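Local coordinates for protein exonuclease VapC9 (Pyrobaculum aerophilum, PDB 1V8P) that acts as a magnesium-dependent PIN-domain exonuclease and is probably the ribonuclease toxin of a type II toxin-antitoxin pair, at residues E29-A34 / A55-T60; D33-Y38 / L131-R136; A42-W47 / K87-S92; R111-Y116 / L139-G144. The protein carries 1 engineered substitution. All blocks are in the same frame, centred on the assembly; numbering follows the deposited sequence.

Interactions 1 and 2 form the heart of the PIN fold, their centres about 9 Å apart. They share Asp33 and Ala34, where strand 30-32 runs into helix 34-40, and strand 30-32 has strand 54-56 on one side and strand 130-132 on the other. Asp33, Asp117 and Asp135 are predicted magnesium ligands; the side chain of Asp33 is about 5 Å from that of Asp135 and about 5 Å from that of Asp117. Interaction 4 reaches this acidic cluster through Leu113, whose side chain is about 4 Å from that of Asp117, and touches interaction 2 where Thr142 meets Leu131. Interaction 3 packs peripheral helices; the side chain of Val89 is about 12 Å from that of Asp33, and the centres of interactions 3 and 4 are about 25 Å apart.

Interaction 1: E29-A34 / A55-T60; sequences EYLVDA and AILHLT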
loop_
_atom_site.group_PDB
_atom_site.type_symbol
_atom_site.label_atom_id
_atom_site.label_comp_id
_atom_site.label_asym_id
_atom_site.label_seq_id
_atom_site.Cartn_x
_atom_site.Cartn_y
_atom_site.Cartn_z
ATOM N N GLU C 29 24.986 -14.358 9.728
ATOM C CA GLU C 29 25.651 -13.967 8.482
ATOM C C GLU C 29 24.623 -13.373 7.508
ATOM O O GLU C 29 24.957 -12.553 6.648
ATOM C CB GLU C 29 26.322 -15.188 7.830
ATOM C CG GLU C 29 27.563 -15.732 8.532
ATOM C CD GLU C 29 27.956 -17.137 8.051
ATOM O OE1 GLU C 29 28.018 -17.370 6.821
ATOM O OE2 GLU C 29 28.209 -18.020 8.906
ATOM N N TYR C 30 23.367 -13.774 7.650
ATOM C CA TYR C 30 22.334 -13.274 6.752
ATOM C C TYR C 30 21.130 -12.570 7.394
ATOM O O TYR C 30 20.654 -12.966 8.463
ATOM C CB TYR C 30 21.801 -14.415 5.892
ATOM C CG TYR C 30 22.860 -15.231 5.211
ATOM C CD1 TYR C 30 23.398 -16.371 5.818
ATOM C CD2 TYR C 30 23.328 -14.869 3.951
ATOM C CE1 TYR C 30 24.375 -17.131 5.178
ATOM C CE2 TYR C 30 24.304 -15.617 3.300
ATOM C CZ TYR C 30 24.822 -16.748 3.913
ATOM O OH TYR C 30 25.759 -17.501 3.235
ATOM N N LEU C 31 20.659 -11.518 6.724
ATOM C CA LEU C 31 19.472 -10.773 7.129
ATOM C C LEU C 31 18.432 -11.176 6.080
ATOM O O LEU C 31 18.632 -10.930 4.885
ATOM C CB LEU C 31 19.698 -9.258 7.056
ATOM C CG LEU C 31 18.439 -8.421 7.324
ATOM C CD1 LEU C 31 17.915 -8.724 8.721
ATOM C CD2 LEU C 31 18.739 -6.936 7.197
ATOM N N VAL C 32 17.344 -11.801 6.523
ATOM C CA VAL C 32 16.287 -12.261 5.622
ATOM C C VAL C 32 15.076 -11.342 5.649
ATOM O O VAL C 32 14.627 -10.953 6.723
ATOM C CB VAL C 32 15.831 -13.686 6.009
ATOM C CG1 VAL C 32 14.707 -14.134 5.124
ATOM C CG2 VAL C 32 16.993 -14.647 5.910
ATOM N N ASP C 33 14.539 -10.990 4.482
ATOM C CA ASP C 33 13.367 -10.111 4.460
ATOM C C ASP C 33 12.066 -10.888 4.177
ATOM O O ASP C 33 12.094 -12.090 3.891
ATOM C CB ASP C 33 13.574 -8.939 3.471
ATOM C CG ASP C 33 13.198 -9.279 2.040
ATOM O OD1 ASP C 33 13.017 -10.470 1.701
ATOM O OD2 ASP C 33 13.098 -8.325 1.242
ATOM N N ALA C 34 10.933 -10.198 4.284
ATOM C CA ALA C 34 9.633 -10.819 4.097
ATOM C C ALA C 34 9.490 -11.635 2.820
ATOM O O ALA C 34 8.982 -12.762 2.866
ATOM C CB ALA C 34 8.530 -9.763 4.174
ATOM N N ALA C 55 18.837 -14.158 10.247
ATOM C CA ALA C 55 18.125 -13.229 11.110
ATOM C C ALA C 55 17.095 -12.425 10.310
ATOM O O ALA C 55 17.119 -12.406 9.085
ATOM C CB ALA C 55 19.106 -12.297 11.791
ATOM N N ILE C 56 16.191 -11.777 11.033
ATOM C CA ILE C 56 15.134 -10.946 10.467
ATOM C C ILE C 56 15.057 -9.730 11.357
ATOM O O ILE C 56 15.749 -9.642 12.368
ATOM C CB ILE C 56 13.729 -11.619 10.539
ATOM C CG1 ILE C 56 13.401 -11.952 12.001
ATOM C CG2 ILE C 56 13.660 -12.830 9.622
ATOM C CD1 ILE C 56 12.189 -12.817 12.193
ATOM N N LEU C 57 14.209 -8.790 10.981
ATOM C CA LEU C 57 14.013 -7.599 11.778
ATOM C C LEU C 57 12.623 -7.793 12.395
ATOM O O LEU C 57 11.890 -8.691 11.985
ATOM C CB LEU C 57 14.020 -6.360 10.881
ATOM C CG LEU C 57 15.223 -6.038 9.993
ATOM C CD1 LEU C 57 14.995 -4.683 9.314
ATOM C CD2 LEU C 57 16.475 -5.975 10.810
ATOM N N HIS C 58 12.242 -6.986 13.376
ATOM C CA HIS C 58 10.901 -7.142 13.933
ATOM C C HIS C 58 9.905 -6.911 12.787
ATOM O O HIS C 58 8.897 -7.620 12.663
ATOM C CB HIS C 58 10.644 -6.112 15.034
ATOM C CG HIS C 58 11.342 -6.403 16.323
ATOM N ND1 HIS C 58 10.950 -7.416 17.177
ATOM C CD2 HIS C 58 12.409 -5.809 16.908
ATOM C CE1 HIS C 58 11.745 -7.432 18.231
ATOM N NE2 HIS C 58 12.638 -6.468 18.093
ATOM N N LEU C 59 10.200 -5.912 11.956
ATOM C CA LEU C 59 9.351 -5.557 10.816
ATOM C C LEU C 59 8.977 -6.778 9.977
ATOM O O LEU C 59 7.895 -6.848 9.419
ATOM C CB LEU C 59 10.083 -4.562 9.916
ATOM C CG LEU C 59 9.419 -3.608 8.904
ATOM C CD1 LEU C 59 10.268 -3.585 7.658
ATOM C CD2 LEU C 59 8.010 -4.020 8.553
ATOM N N THR C 60 9.888 -7.737 9.887
ATOM C CA THR C 60 9.659 -8.928 9.091
ATOM C C THR C 60 8.416 -9.697 9.524
ATOM O O THR C 60 7.677 -10.213 8.691
ATOM C CB THR C 60 10.881 -9.857 9.153
ATOM O OG1 THR C 60 12.043 -9.130 8.739
ATOM C CG2 THR C 60 10.693 -11.070 8.241
#
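Leu31 and Ala55 face each other as a parallel bridge between strands 30-32 and 54-56, and the firm part of the contact lies around them. Ala55 N donates to Tyr30 O at 2.8 Å, and Ala55 O receives Val32 N at 2.6 Å. The N-H and C=O of the one residue Ala55 thus bond to Tyr30 and Val32, on either side of Leu31 in the sequence, the pattern of a parallel ladder. Beside it, Leu31 CG stands anti to the backbone N (chi1 174°), which carries CD1 to Leu57 CD2 at 3.7 Å; the two leucines cross at about a right angle. Ile56 lays CG2 against Val32 O at 3.6 Å. Past the strand ends the fit slackens. Thr60, on the first turn of helix 58-73, brings CG2 only to 4.1 Å from Ala34 N, and Ala34 is partly open to solvent. Thr60 OG1 accepts from Leu57 N at 3.1 Å and bonds to the Tyr120 hydroxyl. The backbone bonds therefore fix strand register in an apolar, buried interior, while the looser end leads to Asp33, a predicted magnesium ligand, whose carboxylate is held by Ala36 N, Ser35 and Thr133 rather than by this contact.

Interaction 2: D33-Y38 / L131-R136; sequences DASALY and LVTQDR
Asp33 closes onto Val132 and Thr133 with both backbone and side chain. Its N donates to Val132 O at 3.1 Å and so carries the pairing one residue beyond strand 30-32. From there the side chain can be followed outward. CB passes the same Val132 carbonyl and the CD2 methyl of Leu131. CG, set between the backbone N and the carbonyl carbon (chi1 86°), comes to 3.6 Å from Thr133 OG1. OD1 turns back to the start of helix 34-40, accepting Ala36 N at 2.9 Å as an N-cap and Ser35 OG at 3.1 Å through its syn lone pair. OD2 takes the Thr133 hydroxyl at 3.0 Å from above the carboxylate plane, 43° out of it. Ser35 OG serves both sides, giving to Asp33 OD1 and receiving Gln134 N at 2.7 Å. Thr133 OG1 in turn accepts Asp135 N in an ST turn, and Ala36 CB packs on Val132 CG1 at 4.0 Å. Asp135 reaches Arg73 of the third subunit by a salt bridge and has the Asp117 carboxylate close by. Three bonds thus fix the rotation of the Asp33 carboxylate, consistent with Ser35 and Thr133 acting as second-shell residues that position a predicted magnesium ligand and tie it to the turn bearing Asp135, another.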
loop_
_atom_site.group_PDB
_atom_site.type_symbol
_atom_site.label_atom_id
_atom_site.label_comp_id
_atom_site.label_asym_id
_atom_site.label_seq_id
_atom_site.Cartn_x
_atom_site.Cartn_y
_atom_site.Cartn_z
ATOM N N ASP C 33 14.539 -10.990 4.482
ATOM C CA ASP C 33 13.367 -10.111 4.460
ATOM C C ASP C 33 12.066 -10.888 4.177
ATOM O O ASP C 33 12.094 -12.090 3.891
ATOM C CB ASP C 33 13.574 -8.939 3.471
ATOM C CG ASP C 33 13.198 -9.279 2.040
ATOM O OD1 ASP C 33 13.017 -10.470 1.701
ATOM O OD2 ASP C 33 13.098 -8.325 1.242
ATOM N N ALA C 34 10.933 -10.198 4.284
ATOM C CA ALA C 34 9.633 -10.819 4.097
ATOM C C ALA C 34 9.490 -11.635 2.820
ATOM O O ALA C 34 8.982 -12.762 2.866
ATOM C CB ALA C 34 8.530 -9.763 4.174
ATOM N N SER C 35 9.930 -11.092 1.687
ATOM C CA SER C 35 9.796 -11.844 0.449
ATOM C C SER C 35 10.633 -13.118 0.468
ATOM O O SER C 35 10.198 -14.144 -0.051
ATOM C CB SER C 35 10.177 -10.986 -0.759
ATOM O OG SER C 35 11.573 -10.966 -0.962
ATOM N N ALA C 36 11.825 -13.060 1.067
ATOM C CA ALA C 36 12.701 -14.232 1.142
ATOM C C ALA C 36 12.157 -15.233 2.148
ATOM O O ALA C 36 12.054 -16.433 1.868
ATOM C CB ALA C 36 14.102 -13.822 1.552
ATOM N N LEU C 37 11.839 -14.714 3.333
ATOM C CA LEU C 37 11.289 -15.512 4.414
ATOM C C LEU C 37 10.137 -16.326 3.839
ATOM O O LEU C 37 10.034 -17.529 4.073
ATOM C CB LEU C 37 10.799 -14.584 5.534
ATOM C CG LEU C 37 10.242 -15.130 6.855
ATOM C CD1 LEU C 37 8.899 -15.794 6.632
ATOM C CD2 LEU C 37 11.235 -16.090 7.451
ATOM N N TYR C 38 9.286 -15.666 3.064
ATOM C CA TYR C 38 8.152 -16.341 2.457
ATOM C C TYR C 38 8.581 -17.509 1.569
ATOM O O TYR C 38 7.976 -18.565 1.606
ATOM C CB TYR C 38 7.317 -15.353 1.639
ATOM C CG TYR C 38 5.843 -15.403 1.970
ATOM C CD1 TYR C 38 5.370 -14.932 3.198
ATOM C CD2 TYR C 38 4.924 -15.936 1.067
ATOM C CE1 TYR C 38 4.013 -14.991 3.516
ATOM C CE2 TYR C 38 3.569 -15.998 1.373
ATOM C CZ TYR C 38 3.118 -15.525 2.597
ATOM O OH TYR C 38 1.770 -15.585 2.897
ATOM N N LEU C 131 22.187 -9.498 2.746
ATOM C CA LEU C 131 20.743 -9.385 2.674
ATOM C C LEU C 131 20.181 -10.457 1.736
ATOM O O LEU C 131 20.605 -10.574 0.587
ATOM C CB LEU C 131 20.332 -8.002 2.143
ATOM C CG LEU C 131 18.922 -7.448 2.435
ATOM C CD1 LEU C 131 18.513 -6.478 1.336
ATOM C CD2 LEU C 131 17.907 -8.548 2.524
ATOM N N VAL C 132 19.240 -11.251 2.228
ATOM C CA VAL C 132 18.592 -12.235 1.372
ATOM C C VAL C 132 17.185 -11.653 1.105
ATOM O O VAL C 132 16.415 -11.374 2.028
ATOM C CB VAL C 132 18.499 -13.622 2.045
ATOM C CG1 VAL C 132 18.017 -14.658 1.022
ATOM C CG2 VAL C 132 19.879 -14.026 2.596
ATOM N N THR C 133 16.878 -11.432 -0.165
ATOM C CA THR C 133 15.607 -10.852 -0.566
ATOM C C THR C 133 15.198 -11.440 -1.904
ATOM O O THR C 133 16.022 -11.945 -2.655
ATOM C CB THR C 133 15.725 -9.299 -0.704
ATOM O OG1 THR C 133 14.540 -8.761 -1.304
ATOM C CG2 THR C 133 16.923 -8.929 -1.561
ATOM N N GLN C 134 13.913 -11.368 -2.201
ATOM C CA GLN C 134 13.423 -11.905 -3.445
ATOM C C GLN C 134 13.099 -10.744 -4.382
ATOM O O GLN C 134 12.812 -10.960 -5.560
ATOM C CB GLN C 134 12.185 -12.764 -3.169
ATOM C CG GLN C 134 11.993 -13.925 -4.116
ATOM C CD GLN C 134 13.085 -14.957 -3.999
ATOM O OE1 GLN C 134 13.903 -14.901 -3.101
ATOM N NE2 GLN C 134 13.098 -15.910 -4.907
ATOM N N ASP C 135 13.177 -9.520 -3.846
ATOM C CA ASP C 135 12.889 -8.269 -4.578
ATOM C C ASP C 135 14.063 -7.785 -5.444
ATOM O O ASP C 135 15.101 -7.374 -4.929
ATOM C CB ASP C 135 12.476 -7.172 -3.570
ATOM C CG ASP C 135 12.196 -5.816 -4.234
ATOM O OD1 ASP C 135 12.339 -5.692 -5.463
ATOM O OD2 ASP C 135 11.832 -4.864 -3.520
ATOM N N ARG C 136 13.880 -7.826 -6.760
ATOM C CA ARG C 136 14.922 -7.420 -7.704
ATOM C C ARG C 136 15.481 -6.028 -7.430
ATOM O O ARG C 136 16.685 -5.807 -7.509
ATOM C CB ARG C 136 14.401 -7.461 -9.147
ATOM C CG ARG C 136 13.831 -8.801 -9.602
ATOM C CD ARG C 136 14.797 -9.922 -9.335
ATOM N NE ARG C 136 14.215 -10.961 -8.495
ATOM C CZ ARG C 136 14.835 -12.099 -8.193
ATOM N NH1 ARG C 136 16.057 -12.329 -8.670
ATOM N NH2 ARG C 136 14.238 -13.010 -7.427
#

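Interaction 3: A42-W47 / K87-S92; sequences AHYDKW and KKVLSS
Helix 44-48, on the outer part of the PIN domain, meets the C-terminal part of helix 79-91 and the residue that follows, where the side chains of Tyr44 and Trp47 approach Val89 and Ser92. The indole and the Tyr44 ring share the packing; the indole uses its rim: Val89 CG1 lies near the ring plane, 4.1 Å from Trp47 CH2, and Ser92 CB is likewise near the plane, 4.1 Å from Trp47 CZ3. Trp47 and Val89 cross at about a right angle, a methyl butting against the benzo edge. Trp47 chi1 (57°) folds the indole back beside its own helix, where Tyr44 O lies 3.7 Å above one face, offset toward the rim, while NE1 donates to Leu40 O. Phe93 meets the same indole with the ring planes about 50° apart. Tyr44 comes in obliquely, its CD1 4.5 Å from Val89 CG2 and its OH 3.7 Å from Ser92 OG. No hydrogen bond joins the two segments; the serine hydroxyl turns back to its own helix, where Lys88 O accepts Ser92 OG at 3.3 Å and also Ser91 OG. Val89 also touches Leu37 of helix 34-40, and Trp47 rests on Leu155 of helix 148-156. Such largely apolar packing of peripheral helices around the central parallel sheet belongs to the alpha/beta build of the PIN fold.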
loop_
_atom_site.group_PDB
_atom_site.type_symbol
_atom_site.label_atom_id
_atom_site.label_comp_id
_atom_site.label_asym_id
_atom_site.label_seq_id
_atom_site.Cartn_x
_atom_site.Cartn_y
_atom_site.Cartn_z
ATOM N N ALA C 42 8.917 -22.745 2.587
ATOM C CA ALA C 42 8.675 -24.040 1.948
ATOM C C ALA C 42 9.971 -24.811 1.694
ATOM O O ALA C 42 10.017 -25.690 0.831
ATOM C CB ALA C 42 7.931 -23.834 0.628
ATOM N N HIS C 43 11.018 -24.482 2.439
ATOM C CA HIS C 43 12.305 -25.149 2.282
ATOM C C HIS C 43 12.949 -25.338 3.646
ATOM O O HIS C 43 14.170 -25.309 3.765
ATOM C CB HIS C 43 13.241 -24.313 1.402
ATOM C CG HIS C 43 12.800 -24.197 -0.025
ATOM N ND1 HIS C 43 12.903 -25.237 -0.924
ATOM C CD2 HIS C 43 12.266 -23.157 -0.711
ATOM C CE1 HIS C 43 12.451 -24.842 -2.102
ATOM N NE2 HIS C 43 12.058 -23.584 -1.999
ATOM N N TYR C 44 12.115 -25.524 4.666
ATOM C CA TYR C 44 12.573 -25.714 6.043
ATOM C C TYR C 44 13.866 -26.525 6.160
ATOM O O TYR C 44 14.872 -26.034 6.666
ATOM C CB TYR C 44 11.489 -26.419 6.855
ATOM C CG TYR C 44 11.585 -26.190 8.350
ATOM C CD1 TYR C 44 11.139 -24.990 8.921
ATOM C CD2 TYR C 44 12.090 -27.176 9.202
ATOM C CE1 TYR C 44 11.189 -24.780 10.309
ATOM C CE2 TYR C 44 12.145 -26.977 10.594
ATOM C CZ TYR C 44 11.690 -25.779 11.137
ATOM O OH TYR C 44 11.708 -25.571 12.500
ATOM N N ASP C 45 13.823 -27.772 5.692
ATOM C CA ASP C 45 14.962 -28.691 5.762
ATOM C C ASP C 45 16.312 -28.157 5.295
ATOM O O ASP C 45 17.331 -28.332 5.966
ATOM C CB ASP C 45 14.653 -29.977 4.981
ATOM C CG ASP C 45 13.498 -30.766 5.582
ATOM O OD1 ASP C 45 13.443 -30.878 6.826
ATOM O OD2 ASP C 45 12.654 -31.281 4.811
ATOM N N LYS C 46 16.312 -27.503 4.143
ATOM C CA LYS C 46 17.531 -26.968 3.556
ATOM C C LYS C 46 18.251 -25.887 4.375
ATOM O O LYS C 46 19.434 -25.613 4.135
ATOM C CB LYS C 46 17.216 -26.452 2.141
ATOM C CG LYS C 46 16.462 -27.473 1.292
ATOM C CD LYS C 46 16.488 -27.114 -0.190
ATOM C CE LYS C 46 15.866 -28.213 -1.053
ATOM N NZ LYS C 46 14.393 -28.338 -0.827
ATOM N N TRP C 47 17.567 -25.281 5.343
ATOM C CA TRP C 47 18.205 -24.236 6.139
ATOM C C TRP C 47 18.034 -24.329 7.661
ATOM O O TRP C 47 18.761 -23.665 8.409
ATOM C CB TRP C 47 17.739 -22.851 5.665
ATOM C CG TRP C 47 16.247 -22.646 5.694
ATOM C CD1 TRP C 47 15.363 -22.857 4.666
ATOM C CD2 TRP C 47 15.462 -22.215 6.811
ATOM N NE1 TRP C 47 14.077 -22.586 5.079
ATOM C CE2 TRP C 47 14.109 -22.190 6.390
ATOM C CE3 TRP C 47 15.769 -21.849 8.129
ATOM C CZ2 TRP C 47 13.065 -21.812 7.241
ATOM C CZ3 TRP C 47 14.729 -21.473 8.979
ATOM C CH2 TRP C 47 13.391 -21.459 8.528
ATOM N N LYS C 87 4.225 -19.059 11.557
ATOM C CA LYS C 87 4.626 -18.659 12.899
ATOM C C LYS C 87 5.866 -19.416 13.366
ATOM O O LYS C 87 6.809 -18.815 13.887
ATOM C CB LYS C 87 3.468 -18.904 13.870
ATOM C CG LYS C 87 3.733 -18.478 15.289
ATOM C CD LYS C 87 2.527 -18.761 16.148
ATOM C CE LYS C 87 2.694 -18.212 17.550
ATOM N NZ LYS C 87 1.410 -18.368 18.297
ATOM N N LYS C 88 5.855 -20.733 13.170
ATOM C CA LYS C 88 6.965 -21.598 13.574
ATOM C C LYS C 88 8.212 -21.216 12.792
ATOM O O LYS C 88 9.302 -21.107 13.347
ATOM C CB LYS C 88 6.624 -23.086 13.334
ATOM C CG LYS C 88 5.342 -23.553 14.008
ATOM C CD LYS C 88 5.522 -24.892 14.701
ATOM C CE LYS C 88 4.234 -25.381 15.362
ATOM N NZ LYS C 88 3.237 -25.805 14.333
ATOM N N VAL C 89 8.035 -21.022 11.493
ATOM C CA VAL C 89 9.128 -20.621 10.623
ATOM C C VAL C 89 9.760 -19.340 11.166
ATOM O O VAL C 89 10.973 -19.246 11.271
ATOM C CB VAL C 89 8.624 -20.371 9.207
ATOM C CG1 VAL C 89 9.721 -19.746 8.372
ATOM C CG2 VAL C 89 8.146 -21.684 8.595
ATOM N N LEU C 90 8.939 -18.365 11.531
ATOM C CA LEU C 90 9.474 -17.113 12.051
ATOM C C LEU C 90 10.168 -17.273 13.389
ATOM O O LEU C 90 11.110 -16.549 13.690
ATOM C CB LEU C 90 8.370 -16.058 12.190
ATOM C CG LEU C 90 7.895 -15.406 10.895
ATOM C CD1 LEU C 90 6.689 -14.520 11.176
ATOM C CD2 LEU C 90 9.026 -14.587 10.299
ATOM N N SER C 91 9.708 -18.216 14.198
ATOM C CA SER C 91 10.311 -18.408 15.507
ATOM C C SER C 91 11.749 -18.912 15.403
ATOM O O SER C 91 12.536 -18.751 16.331
ATOM C CB SER C 91 9.479 -19.395 16.325
ATOM O OG SER C 91 9.591 -20.712 15.819
ATOM N N SER C 92 12.093 -19.509 14.263
ATOM C CA SER C 92 13.432 -20.053 14.046
ATOM C C SER C 92 14.540 -19.028 13.831
ATOM O O SER C 92 15.718 -19.366 13.925
ATOM C CB SER C 92 13.420 -21.004 12.850
ATOM O OG SER C 92 12.429 -22.002 13.007
#

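Interaction 4: R111-Y116 / L139-G144; sequences RGLTFY and LAKTKG
Lys141 NZ donates to Arg111 O at 2.6 Å, meeting the carbonyl almost end on (C=O...N angle 166°). The same ammonium makes a long, weak bond to Gly112 O at 3.4 Å, and Glu137 of its own helix is a distant, weak ionic partner. The lysine gets there stretched out: beyond CG every torsion is near 180°, and the methylene chain runs past Arg111 and alongside Leu113. Lys141 CD lies 4.1 Å from Arg111 CB and 4.2 Å from Leu113 CD2, the lysine and leucine side chains pointing in opposite directions. Arg111 answers in kind. Its chain is extended from CG to NE, and NH1 gives a weak, bent bond to Lys141 O (2.7 Å, 127°), the carbonyl lying at the guanidinium edge, near its plane. The two basic residues thus exchange side chain for backbone, each reaching the carbonyl of the other close to the C-terminal end of a helix. Partial negative charge gathered at such ends would probably favour both cations. Arg111 NH2 has a stronger partner in the Glu125 carboxylate, which also accepts Lys143 N; that charge may ease the approach of Lys143 NZ, 5.0 Å from Arg111 NH1. Gly112, with positive phi, turns the chain out of helix 101-111, and Thr114 caps the next helix through Asp117 N. The contact joins the junction before helix 115-127 to the end of helix 136-141, two helices that in this PIN domain begin beside the predicted metal-site aspartates Asp117 and Asp135.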
loop_
_atom_site.group_PDB
_atom_site.type_symbol
_atom_site.label_atom_id
_atom_site.label_comp_id
_atom_site.label_asym_id
_atom_site.label_seq_id
_atom_site.Cartn_x
_atom_site.Cartn_y
_atom_site.Cartn_z
ATOM N N ARG C 111 18.498 6.002 -2.293
ATOM C CA ARG C 111 18.412 4.934 -3.283
ATOM C C ARG C 111 17.022 4.754 -3.895
ATOM O O ARG C 111 16.806 3.855 -4.712
ATOM C CB ARG C 111 18.883 3.631 -2.653
ATOM C CG ARG C 111 20.103 3.831 -1.765
ATOM C CD ARG C 111 20.638 2.537 -1.208
ATOM N NE ARG C 111 21.766 2.766 -0.310
ATOM C CZ ARG C 111 22.499 1.795 0.223
ATOM N NH1 ARG C 111 22.219 0.519 -0.054
ATOM N NH2 ARG C 111 23.510 2.092 1.030
ATOM N N GLY C 112 16.080 5.616 -3.527
ATOM C CA GLY C 112 14.743 5.478 -4.071
ATOM C C GLY C 112 14.092 4.155 -3.676
ATOM O O GLY C 112 13.689 3.361 -4.522
ATOM N N LEU C 113 14.008 3.921 -2.371
ATOM C CA LEU C 113 13.397 2.724 -1.830
ATOM C C LEU C 113 12.319 3.161 -0.857
ATOM O O LEU C 113 12.298 4.313 -0.419
ATOM C CB LEU C 113 14.418 1.904 -1.054
ATOM C CG LEU C 113 15.509 1.147 -1.793
ATOM C CD1 LEU C 113 16.538 0.681 -0.788
ATOM C CD2 LEU C 113 14.900 -0.025 -2.551
ATOM N N THR C 114 11.419 2.246 -0.520
ATOM C CA THR C 114 10.381 2.554 0.452
ATOM C C THR C 114 11.123 2.538 1.778
ATOM O O THR C 114 12.211 1.963 1.873
ATOM C CB THR C 114 9.321 1.454 0.530
ATOM O OG1 THR C 114 9.975 0.199 0.750
ATOM C CG2 THR C 114 8.491 1.405 -0.736
ATOM N N PHE C 115 10.548 3.148 2.804
ATOM C CA PHE C 115 11.207 3.127 4.094
ATOM C C PHE C 115 11.327 1.673 4.577
ATOM O O PHE C 115 12.292 1.305 5.222
ATOM C CB PHE C 115 10.411 3.952 5.104
ATOM C CG PHE C 115 10.973 3.908 6.497
ATOM C CD1 PHE C 115 11.748 4.959 6.984
ATOM C CD2 PHE C 115 10.740 2.815 7.311
ATOM C CE1 PHE C 115 12.281 4.920 8.270
ATOM C CE2 PHE C 115 11.268 2.764 8.594
ATOM C CZ PHE C 115 12.042 3.823 9.078
ATOM N N TYR C 116 10.346 0.844 4.248
ATOM C CA TYR C 116 10.376 -0.549 4.682
ATOM C C TYR C 116 11.553 -1.282 4.072
ATOM O O TYR C 116 12.351 -1.849 4.796
ATOM C CB TYR C 116 9.066 -1.257 4.331
ATOM C CG TYR C 116 7.896 -0.740 5.111
ATOM C CD1 TYR C 116 7.803 -0.949 6.479
ATOM C CD2 TYR C 116 6.878 -0.016 4.489
ATOM C CE1 TYR C 116 6.720 -0.455 7.222
ATOM C CE2 TYR C 116 5.793 0.484 5.223
ATOM C CZ TYR C 116 5.722 0.256 6.595
ATOM O OH TYR C 116 4.647 0.721 7.333
ATOM N N LEU C 139 17.826 -6.240 -4.448
ATOM C CA LEU C 139 19.049 -6.925 -4.833
ATOM C C LEU C 139 19.961 -5.927 -5.540
ATOM O O LEU C 139 21.173 -5.931 -5.357
ATOM C CB LEU C 139 18.730 -8.078 -5.777
ATOM C CG LEU C 139 18.089 -9.328 -5.172
ATOM C CD1 LEU C 139 17.278 -10.075 -6.234
ATOM C CD2 LEU C 139 19.174 -10.219 -4.599
ATOM N N ALA C 140 19.365 -5.055 -6.336
ATOM C CA ALA C 140 20.136 -4.082 -7.086
ATOM C C ALA C 140 20.789 -3.001 -6.230
ATOM O O ALA C 140 21.946 -2.653 -6.438
ATOM C CB ALA C 140 19.243 -3.422 -8.149
ATOM N N LYS C 141 20.047 -2.477 -5.266
ATOM C CA LYS C 141 20.551 -1.392 -4.456
ATOM C C LYS C 141 21.164 -1.752 -3.104
ATOM O O LYS C 141 21.498 -0.870 -2.314
ATOM C CB LYS C 141 19.428 -0.373 -4.298
ATOM C CG LYS C 141 18.857 0.059 -5.655
ATOM C CD LYS C 141 17.666 0.997 -5.526
ATOM C CE LYS C 141 17.206 1.495 -6.883
ATOM N NZ LYS C 141 16.016 2.392 -6.760
ATOM N N THR C 142 21.323 -3.042 -2.848
ATOM C CA THR C 142 21.900 -3.501 -1.603
ATOM C C THR C 142 23.139 -4.348 -1.886
ATOM O O THR C 142 23.046 -5.481 -2.353
ATOM C CB THR C 142 20.893 -4.342 -0.780
ATOM O OG1 THR C 142 19.684 -3.601 -0.612
ATOM C CG2 THR C 142 21.467 -4.668 0.601
ATOM N N LYS C 143 24.297 -3.783 -1.570
ATOM C CA LYS C 143 25.573 -4.439 -1.791
ATOM C C LYS C 143 25.704 -5.781 -1.109
ATOM O O LYS C 143 25.572 -5.880 0.105
ATOM C CB LYS C 143 26.696 -3.506 -1.341
ATOM C CG LYS C 143 26.519 -2.115 -1.908
ATOM C CD LYS C 143 27.643 -1.196 -1.536
ATOM C CE LYS C 143 27.169 0.259 -1.640
ATOM N NZ LYS C 143 26.373 0.482 -2.892
ATOM N N GLY C 144 25.975 -6.809 -1.902
ATOM C CA GLY C 144 26.133 -8.143 -1.363
ATOM C C GLY C 144 24.848 -8.941 -1.236
ATOM O O GLY C 144 24.891 -10.096 -0.797
#